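Cog7 (Kluyveromyces lactis, PDB 4U6U) is a subunit of the conserved oligomeric Golgi complex, in which it pairs with Cog5 and probably helps tether transport vesicles before they fuse with Golgi membranes. Local coordinates at residues D7-M12 and S48-Y53. Residues are numbered along the deposited sequence; the frame is centred on the assembly and turned at random.
Sequences DPLLDM and SKMDYY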
loop_
_atom_site.group_PDB
_atom_site.type_symbol
_atom_site.label_atom_id
_atom_site.label_comp_id
_atom_site.label_asym_id
_atom_site.label_seq_id
_atom_site.Cartn_x
_atom_site.Cartn_y
_atom_site.Cartn_z
ATOM N N ASP A 7 10.965 -46.693 -11.925
ATOM C CA ASP A 7 11.366 -45.734 -10.892
ATOM C C ASP A 7 10.128 -45.151 -10.256
ATOM O O ASP A 7 9.197 -44.767 -10.965
ATOM C CB ASP A 7 12.244 -44.628 -11.516
ATOM C CG ASP A 7 12.637 -43.505 -10.528
ATOM O OD1 ASP A 7 13.125 -43.754 -9.404
ATOM O OD2 ASP A 7 12.485 -42.332 -10.911
ATOM N N PRO A 8 10.114 -45.083 -8.913
ATOM C CA PRO A 8 9.013 -44.521 -8.135
ATOM C C PRO A 8 8.537 -43.214 -8.732
ATOM O O PRO A 8 7.346 -43.054 -8.978
ATOM C CB PRO A 8 9.632 -44.305 -6.741
ATOM C CG PRO A 8 11.103 -44.539 -6.899
ATOM C CD PRO A 8 11.187 -45.536 -8.024
ATOM N N LEU A 9 9.484 -42.326 -9.020
ATOM C CA LEU A 9 9.178 -40.987 -9.513
ATOM C C LEU A 9 8.303 -41.056 -10.733
ATOM O O LEU A 9 7.297 -40.363 -10.798
ATOM C CB LEU A 9 10.457 -40.225 -9.852
ATOM C CG LEU A 9 10.488 -38.736 -9.539
ATOM C CD1 LEU A 9 10.721 -37.948 -10.812
ATOM C CD2 LEU A 9 9.191 -38.315 -8.846
ATOM N N LEU A 10 8.642 -41.919 -11.681
ATOM C CA LEU A 10 7.805 -42.041 -12.857
ATOM C C LEU A 10 6.507 -42.769 -12.517
ATOM O O LEU A 10 5.442 -42.377 -12.994
ATOM C CB LEU A 10 8.535 -42.736 -13.992
ATOM C CG LEU A 10 7.670 -42.898 -15.243
ATOM C CD1 LEU A 10 7.120 -41.584 -15.701
ATOM C CD2 LEU A 10 8.478 -43.485 -16.335
ATOM N N ASP A 11 6.582 -43.831 -11.723
ATOM C CA ASP A 11 5.372 -44.598 -11.407
ATOM C C ASP A 11 4.351 -43.795 -10.630
ATOM O O ASP A 11 3.147 -44.005 -10.747
ATOM C CB ASP A 11 5.709 -45.858 -10.608
ATOM C CG ASP A 11 5.611 -47.098 -11.445
ATOM O OD1 ASP A 11 4.486 -47.389 -11.924
ATOM O OD2 ASP A 11 6.660 -47.763 -11.634
ATOM N N MET A 12 4.861 -42.909 -9.794
ATOM C CA MET A 12 4.039 -42.022 -9.017
ATOM C C MET A 12 3.067 -41.305 -9.910
ATOM O O MET A 12 1.890 -41.200 -9.611
ATOM C CB MET A 12 4.936 -41.051 -8.273
ATOM C CG MET A 12 4.363 -39.694 -7.984
ATOM S SD MET A 12 5.671 -38.707 -7.254
ATOM C CE MET A 12 6.104 -39.773 -5.864
ATOM N N SER A 48 14.785 -31.584 -13.052
ATOM C CA SER A 48 15.442 -32.029 -14.257
ATOM C C SER A 48 14.970 -33.413 -14.659
ATOM O O SER A 48 14.980 -33.788 -15.825
ATOM C CB SER A 48 16.944 -32.029 -14.047
ATOM O OG SER A 48 17.419 -30.715 -14.211
ATOM N N LYS A 49 14.463 -34.140 -13.690
ATOM C CA LYS A 49 14.317 -35.564 -13.829
ATOM C C LYS A 49 12.884 -35.654 -14.289
ATOM O O LYS A 49 12.546 -36.378 -15.220
ATOM C CB LYS A 49 14.571 -36.260 -12.496
ATOM C CG LYS A 49 14.720 -37.774 -12.478
ATOM C CD LYS A 49 15.077 -38.182 -11.031
ATOM C CE LYS A 49 15.532 -39.632 -10.842
ATOM N NZ LYS A 49 14.499 -40.666 -11.136
ATOM N N MET A 50 12.044 -34.859 -13.646
ATOM C CA MET A 50 10.694 -34.668 -14.109
ATOM C C MET A 50 10.704 -34.179 -15.542
ATOM O O MET A 50 9.896 -34.613 -16.371
ATOM C CB MET A 50 9.951 -33.715 -13.182
ATOM C CG MET A 50 9.552 -34.441 -11.903
ATOM S SD MET A 50 8.847 -33.340 -10.702
ATOM C CE MET A 50 7.871 -32.358 -11.839
ATOM N N ASP A 51 11.632 -33.289 -15.846
ATOM C CA ASP A 51 11.729 -32.844 -17.216
ATOM C C ASP A 51 12.021 -33.997 -18.173
ATOM O O ASP A 51 11.348 -34.111 -19.197
ATOM C CB ASP A 51 12.780 -31.766 -17.358
ATOM C CG ASP A 51 12.237 -30.415 -17.039
ATOM O OD1 ASP A 51 10.979 -30.304 -16.956
ATOM O OD2 ASP A 51 13.056 -29.478 -16.917
ATOM N N TYR A 52 12.976 -34.862 -17.829
ATOM C CA TYR A 52 13.296 -36.014 -18.670
ATOM C C TYR A 52 12.040 -36.872 -18.887
ATOM O O TYR A 52 11.698 -37.236 -20.005
ATOM C CB TYR A 52 14.392 -36.871 -18.045
ATOM C CG TYR A 52 14.597 -38.154 -18.785
ATOM C CD1 TYR A 52 15.389 -38.195 -19.872
ATOM C CD2 TYR A 52 13.926 -39.317 -18.421
ATOM C CE1 TYR A 52 15.566 -39.338 -20.566
ATOM C CE2 TYR A 52 14.102 -40.506 -19.139
ATOM C CZ TYR A 52 14.927 -40.500 -20.219
ATOM O OH TYR A 52 15.144 -41.642 -20.991
ATOM N N TYR A 53 11.365 -37.185 -17.794
ATOM C CA TYR A 53 10.165 -37.990 -17.825
ATOM C C TYR A 53 9.097 -37.343 -18.687
ATOM O O TYR A 53 8.405 -38.006 -19.463
ATOM C CB TYR A 53 9.658 -38.214 -16.384
ATOM C CG TYR A 53 10.499 -39.245 -15.673
ATOM C CD1 TYR A 53 11.010 -40.333 -16.369
ATOM C CD2 TYR A 53 10.809 -39.124 -14.334
ATOM C CE1 TYR A 53 11.781 -41.282 -15.748
ATOM C CE2 TYR A 53 11.601 -40.070 -13.700
ATOM C CZ TYR A 53 12.081 -41.147 -14.418
ATOM O OH TYR A 53 12.853 -42.115 -13.822
#
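With CG anti to the backbone N at D7 (chi1 176°) and anti to the carbonyl carbon at Y53, both side chains start out into the space between two helices; K49 runs out extended, and its bend at chi4 (-65°) sets NZ. D7 and K49 meet tip to tip in a salt bridge, OD2 of D7 lying 2.6 Å from NZ of K49. The same oxygen accepts a hydrogen bond from the Y53 hydroxyl, with 2.9 Å between D7 OD2 and Y53 OH; the donor comes in on the anti side, 31° out of the carboxylate plane. One carboxylate oxygen thus serves two partners, and the lysine's charge probably favours the ionised acid. The contact joins the short N-terminal helix 8-13, with D7 at its N-cap, to the long helix 38-68, within the Cog5-binding fragment of Cog7. Behind the hydroxyl, the tyrosine ring illustrates how one aromatic can offer a face and an edge to side chains of another helix: L10 CB sits over the centre of one face in a CH-pi contact, 3.9 Å from the ring centroid, while L9 CD1 lies in plane at the edge, 3.7 Å from Y53 CE2. L9 CD1 also packs on M50 CG. An alanine in place of Y53 would probably leave D7 OD2 without its phenol donor and open a gap beside L9 and L10. On Cog5, I27 packs against Y53 and T31 against M50.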